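Side-chain contact in putative methylthioribose-1-phosphate isomerase (Pyrococcus horikoshii OT3, PDB 6A34), which probably catalyses the interconversion of 5-methylthioribose 1-phosphate and 5-methylthioribulose 1-phosphate in methionine salvage: residues Val204-Gly207 with Ala208-Ala212. Numbering follows the deposited sequence.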
ATOM      1  N   VAL A 204       3.505   1.821   7.931  1.00 33.06           N
ATOM      2  CA  VAL A 204       4.286   1.301   9.059  1.00 33.79           C
ATOM      3  C   VAL A 204       4.524  -0.219   8.900  1.00 31.82           C
ATOM      4  O   VAL A 204       5.461  -0.720   9.464  1.00 36.88           O
ATOM      5  CB  VAL A 204       3.639   1.704  10.413  1.00 36.42           C
ATOM      6  CG1 VAL A 204       4.380   1.137  11.615  1.00 33.76           C
ATOM      7  CG2 VAL A 204       3.558   3.218  10.579  1.00 34.94           C
ATOM      8  N   LEU A 205       3.675  -0.920   8.140  1.00 29.75           N
ATOM      9  CA  LEU A 205       3.829  -2.347   7.694  1.00 34.80           C
ATOM     10  C   LEU A 205       3.654  -3.352   8.837  1.00 32.52           C
ATOM     11  O   LEU A 205       4.253  -4.435   8.828  1.00 31.67           O
ATOM     12  CB  LEU A 205       5.173  -2.566   6.979  1.00 35.47           C
ATOM     13  CG  LEU A 205       5.277  -1.863   5.627  1.00 33.62           C
ATOM     14  CD1 LEU A 205       6.734  -1.629   5.270  1.00 35.99           C
ATOM     15  CD2 LEU A 205       4.565  -2.648   4.524  1.00 32.34           C
ATOM     16  N   GLN A 206       2.750  -3.034   9.759  1.00 30.65           N
ATOM     17  CA  GLN A 206       2.480  -3.891  10.900  1.00 33.73           C
ATOM     18  C   GLN A 206       1.773  -5.163  10.454  1.00 31.14           C
ATOM     19  O   GLN A 206       1.864  -6.147  11.154  1.00 31.70           O
ATOM     20  CB  GLN A 206       1.706  -3.139  11.986  1.00 36.58           C
ATOM     21  CG  GLN A 206       2.548  -2.024  12.593  1.00 39.26           C
ATOM     22  CD  GLN A 206       2.003  -1.458  13.879  1.00 42.94           C
ATOM     23  OE1 GLN A 206       0.794  -1.337  14.075  1.00 54.38           O
ATOM     24  NE2 GLN A 206       2.907  -1.088  14.765  1.00 39.25           N
ATOM     25  N   GLY A 207       1.099  -5.145   9.297  1.00 30.81           N
ATOM     26  CA  GLY A 207       0.539  -6.376   8.730  1.00 31.38           C
ATOM     27  C   GLY A 207       1.630  -7.385   8.385  1.00 31.37           C
ATOM     28  O   GLY A 207       1.557  -8.564   8.733  1.00 29.48           O
ATOM     29  N   ALA A 208       2.651  -6.907   7.692  1.00 29.55           N
ATOM     30  CA  ALA A 208       3.700  -7.757   7.142  1.00 33.99           C
ATOM     31  C   ALA A 208       4.657  -8.195   8.264  1.00 34.49           C
ATOM     32  O   ALA A 208       5.069  -9.365   8.321  1.00 33.03           O
ATOM     33  CB  ALA A 208       4.430  -6.995   6.058  1.00 32.49           C
ATOM     34  N   ARG A 209       4.985  -7.238   9.142  1.00 35.34           N
ATOM     35  CA  ARG A 209       6.075  -7.327  10.090  1.00 37.22           C
ATOM     36  C   ARG A 209       5.632  -8.081  11.350  1.00 38.00           C
ATOM     37  O   ARG A 209       6.412  -8.834  11.968  1.00 40.27           O
ATOM     38  CB  ARG A 209       6.569  -5.915  10.394  1.00 43.67           C
ATOM     39  CG  ARG A 209       8.017  -5.850  10.854  1.00 56.65           C
ATOM     40  CD  ARG A 209       8.678  -4.481  10.773  1.00 58.92           C
ATOM     41  NE  ARG A 209       7.715  -3.408  10.862  1.00 53.10           N
ATOM     42  CZ  ARG A 209       7.290  -2.868  12.003  1.00 58.46           C
ATOM     43  NH1 ARG A 209       7.856  -3.218  13.153  1.00 50.37           N
ATOM     44  NH2 ARG A 209       6.292  -1.989  11.981  1.00 50.07           N
ATOM     45  N   LEU A 210       4.374  -7.885  11.726  1.00 34.00           N
ATOM     46  CA  LEU A 210       3.853  -8.311  13.014  1.00 35.29           C
ATOM     47  C   LEU A 210       2.748  -9.356  12.804  1.00 33.56           C
ATOM     48  O   LEU A 210       2.931 -10.508  13.226  1.00 36.32           O
ATOM     49  CB  LEU A 210       3.376  -7.088  13.800  1.00 33.29           C
ATOM     50  CG  LEU A 210       4.476  -6.079  14.105  1.00 32.96           C
ATOM     51  CD1 LEU A 210       3.951  -4.931  14.939  1.00 34.45           C
ATOM     52  CD2 LEU A 210       5.632  -6.738  14.811  1.00 34.45           C
ATOM     53  N   SER A 211       1.657  -9.000  12.106  1.00 31.01           N
ATOM     54  CA  SER A 211       0.558  -9.940  11.951  1.00 29.57           C
ATOM     55  C   SER A 211       1.066 -11.207  11.234  1.00 32.52           C
ATOM     56  O   SER A 211       0.747 -12.352  11.650  1.00 30.09           O
ATOM     57  CB  SER A 211      -0.635  -9.315  11.245  1.00 28.44           C
ATOM     58  OG  SER A 211      -1.323  -8.395  12.084  1.00 27.34           O
ATOM     59  N   ALA A 212       1.839 -11.031  10.145  1.00 31.00           N
ATOM     60  CA  ALA A 212       2.219 -12.184   9.308  1.00 32.25           C
ATOM     61  C   ALA A 212       3.040 -13.179  10.173  1.00 34.59           C
ATOM     62  O   ALA A 212       2.882 -14.402  10.079  1.00 32.25           O
ATOM     63  CB  ALA A 212       2.941 -11.721   8.059  1.00 28.82           C
TER
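R209 folds back over the start of its own helix to reach V204, a local contact across the first turn of helix 206-217, where L205 holds the N-cap position. With CG anti to the backbone N (chi1 -155°) and a bend at chi3, the long side chain returns toward the preceding loop, and NH2 donates to V204 O at 2.9 Å. The bond is fairly straight (160°); the oxygen lies at the guanidinium edge, near its plane, while NH2 sits above the carbonyl plane. Because the bond uses a backbone oxygen, V204 need supply only a compact apolar group beside it, and its CG1 packs 3.7 Å from R209 NH2. Cut back to an alanine, R209 would probably leave V204 O without this donor and the turn before the helix freer to move. R209 N binds L205 O at 2.9 Å, beginning the helical pattern. Helix 206-217 is the crossover of a beta-alpha-beta unit between the parallel strands 193-199 and 222-225. Q206 O accepts L210 N in the alpha-helical manner and also S211 N, five residues on, at 3.0 Å, as in a pi-type turn; G207 O likewise accepts A212 N. The short side chains of A208 and A212 suit the face that packs on I312 and P314 of the second subunit. Q206 and L210 run side by side, CD1 of L210 lying 4.0 Å from Q206 NE2, which gives the extended side chain of Q206 an apolar flank. Q206, predicted to bind substrate, also touches R57 and C167, and S211 OG hydrogen-bonds C167 O, tying the helix to the probable active site.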